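Local coordinates for adenylosuccinate lyase (Francisella tularensis subsp. tularensis SCHU S4, PDB 4EEI) that catalyses the beta-elimination of fumarate from adenylosuccinate to give AMP, and probably the matching cleavage of the succinocarboxamide intermediate in purine biosynthesis, at the interface of chains A and B. Sequence-based numbering; all coordinates share one arbitrary frame. Chains: chain A/B, Adenylosuccinate lyase.

The interface of chains A and B. Residues chain A 62, 68, 307, 310; chain B 2, 4-5.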
ATOM      1  N   GLU A  62       0.786   6.789  35.258  1.00 23.34           N
ATOM      2  CA  GLU A  62       1.534   6.122  34.194  1.00 24.51           C
ATOM      3  C   GLU A  62       2.975   6.638  34.067  1.00 29.85           C
ATOM      4  O   GLU A  62       3.852   5.938  33.542  1.00 28.94           O
ATOM      5  CB  GLU A  62       0.803   6.258  32.854  1.00 27.43           C
ATOM      6  CG  GLU A  62       1.377   5.360  31.763  1.00 30.22           C
ATOM      7  CD  GLU A  62       0.616   5.441  30.439  1.00 35.61           C
ATOM      8  OE1 GLU A  62      -0.470   6.061  30.395  1.00 39.12           O
ATOM      9  OE2 GLU A  62       1.113   4.873  29.442  1.00 35.92           O
ATOM     10  N   ASP A  68       0.013   1.716  31.111  1.00 27.99           N
ATOM     11  CA  ASP A  68      -1.265   2.428  31.140  1.00 29.51           C
ATOM     12  C   ASP A  68      -2.390   1.675  31.856  1.00 29.03           C
ATOM     13  O   ASP A  68      -3.225   2.290  32.514  1.00 26.04           O
ATOM     14  CB  ASP A  68      -1.685   2.888  29.721  1.00 30.16           C
ATOM     15  CG  ASP A  68      -1.830   1.736  28.730  1.00 36.60           C
ATOM     16  OD1 ASP A  68      -1.202   0.667  28.920  1.00 34.35           O
ATOM     17  OD2 ASP A  68      -2.568   1.912  27.731  1.00 41.28           O
ATOM     18  N   SER A 307       0.226   1.047  19.239  1.00 18.59           N
ATOM     19  CA  SER A 307       0.450   2.442  18.880  1.00 21.95           C
ATOM     20  C   SER A 307      -0.206   2.771  17.540  1.00 21.87           C
ATOM     21  O   SER A 307      -0.754   3.859  17.364  1.00 19.37           O
ATOM     22  CB  SER A 307       1.943   2.749  18.827  1.00 24.16           C
ATOM     23  OG  SER A 307       2.573   1.912  17.886  1.00 24.25           O
ATOM     24  N   ARG A 310      -3.910   3.193  17.972  1.00 19.80           N
ATOM     25  CA  ARG A 310      -4.244   4.440  18.659  1.00 19.26           C
ATOM     26  C   ARG A 310      -4.413   5.581  17.663  1.00 19.22           C
ATOM     27  O   ARG A 310      -5.188   6.505  17.900  1.00 17.68           O
ATOM     28  CB  ARG A 310      -3.169   4.832  19.683  1.00 18.90           C
ATOM     29  CG  ARG A 310      -3.100   3.956  20.941  1.00 18.48           C
ATOM     30  CD  ARG A 310      -2.028   4.515  21.869  1.00 20.77           C
ATOM     31  NE  ARG A 310      -1.564   3.565  22.874  1.00 25.90           N
ATOM     32  CZ  ARG A 310      -2.073   3.458  24.095  1.00 27.75           C
ATOM     33  NH1 ARG A 310      -3.087   4.234  24.471  1.00 25.01           N
ATOM     34  NH2 ARG A 310      -1.568   2.569  24.938  1.00 27.28           N
TER
ATOM     35  N   ILE B   2      -2.118  12.214  18.330  1.00 26.33           N
ATOM     36  CA  ILE B   2      -2.745  12.116  19.632  1.00 27.09           C
ATOM     37  C   ILE B   2      -1.773  12.586  20.704  1.00 26.02           C
ATOM     38  O   ILE B   2      -0.549  12.581  20.503  1.00 24.09           O
ATOM     39  CB  ILE B   2      -3.246  10.692  19.932  1.00 33.25           C
ATOM     40  CG1 ILE B   2      -2.092   9.698  19.902  1.00 30.05           C
ATOM     41  CG2 ILE B   2      -4.329  10.269  18.929  1.00 35.69           C
ATOM     42  CD1 ILE B   2      -2.504   8.321  20.387  1.00 29.95           C
ATOM     43  N   ARG B   4      -0.699  11.316  23.447  1.00 27.92           N
ATOM     44  CA  ARG B   4       0.279  10.334  23.926  1.00 28.34           C
ATOM     45  C   ARG B   4       1.642  10.424  23.224  1.00 24.24           C
ATOM     46  O   ARG B   4       2.675  10.227  23.860  1.00 25.02           O
ATOM     47  CB  ARG B   4      -0.301   8.918  23.791  1.00 29.02           C
ATOM     48  CG  ARG B   4       0.587   7.790  24.322  1.00 26.34           C
ATOM     49  CD  ARG B   4      -0.175   6.453  24.310  1.00 24.42           C
ATOM     50  NE  ARG B   4       0.572   5.376  24.957  1.00 25.51           N
ATOM     51  CZ  ARG B   4       0.555   5.130  26.262  1.00 26.68           C
ATOM     52  NH1 ARG B   4      -0.176   5.882  27.077  1.00 24.85           N
ATOM     53  NH2 ARG B   4       1.271   4.129  26.755  1.00 28.28           N
ATOM     54  N   TYR B   5       1.648  10.738  21.927  1.00 24.51           N
ATOM     55  CA  TYR B   5       2.892  10.783  21.155  1.00 26.82           C
ATOM     56  C   TYR B   5       3.225  12.170  20.603  1.00 28.91           C
ATOM     57  O   TYR B   5       4.088  12.308  19.744  1.00 29.00           O
ATOM     58  CB  TYR B   5       2.828   9.796  19.982  1.00 22.40           C
ATOM     59  CG  TYR B   5       2.389   8.402  20.377  1.00 23.50           C
ATOM     60  CD1 TYR B   5       3.098   7.668  21.317  1.00 22.99           C
ATOM     61  CD2 TYR B   5       1.276   7.818  19.793  1.00 23.95           C
ATOM     62  CE1 TYR B   5       2.699   6.378  21.678  1.00 23.11           C
ATOM     63  CE2 TYR B   5       0.873   6.536  20.135  1.00 26.29           C
ATOM     64  CZ  TYR B   5       1.585   5.824  21.081  1.00 23.29           C
ATOM     65  OH  TYR B   5       1.174   4.547  21.427  1.00 21.96           O
TER
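B:Ile2 and B:Tyr5 pack against the root and shaft of A:Arg310, forming the apolar centre of this subunit contact. The CD1 methyl of B:Ile2 lies 3.6 Å from CB of A:Arg310. B:Tyr5 arrives with its phenol tip: its CZ is 3.8 Å from CB of A:Ser307, and its hydroxyl sits beside CD and NE of A:Arg310. The ring plane is nearly perpendicular to the A:Arg310 guanidinium, so B:Tyr5 meets that side chain with its hydroxyl tip and does not stack on it. CG of B:Arg4 lies over one face of the same ring, toward its rim.

Further out, two arginines lie face to face. Their guanidinium planes differ by 14°, and NE of B:Arg4 is 3.4 Å from CZ of A:Arg310, above the centre of that group. Both side chains are extended from CG to NE; in B:Arg4 this reach, with CG anti to the backbone N (chi1 -177°), carries the guanidinium across to A:Glu62. Two like charges brought this close would be expected to repel, and each guanidinium has a carboxylate partner that probably offsets this. NH2 of A:Arg310 donates to OD2 of A:Asp68 at 3.0 Å, a nearly straight salt bridge (168° at H) that meets the oxygen from above its carboxylate plane. B:Arg4 reaches A:Glu62 end-on, directing both terminal nitrogens at one oxygen: OE2 accepts from NH2 at 2.8 Å and from NH1 at 2.9 Å. Both bonds are bent; NH2 comes nearly along the C-O axis, NH1 on the syn side.

A:Asp68 and A:Arg310 are AMP-binding residues, so the stacked B:Arg4 may help position nucleotide-binding groups from the neighbouring subunit of the tetrameric assembly. In the fold, the N-terminal 3-10 helix 3-5 of chain B meets the start of helix 304-333 of chain A, while A:Glu62 comes from helix 55-65 and A:Asp68 begins helix 68-77; two-fold symmetry repeats the patch with the chains exchanged.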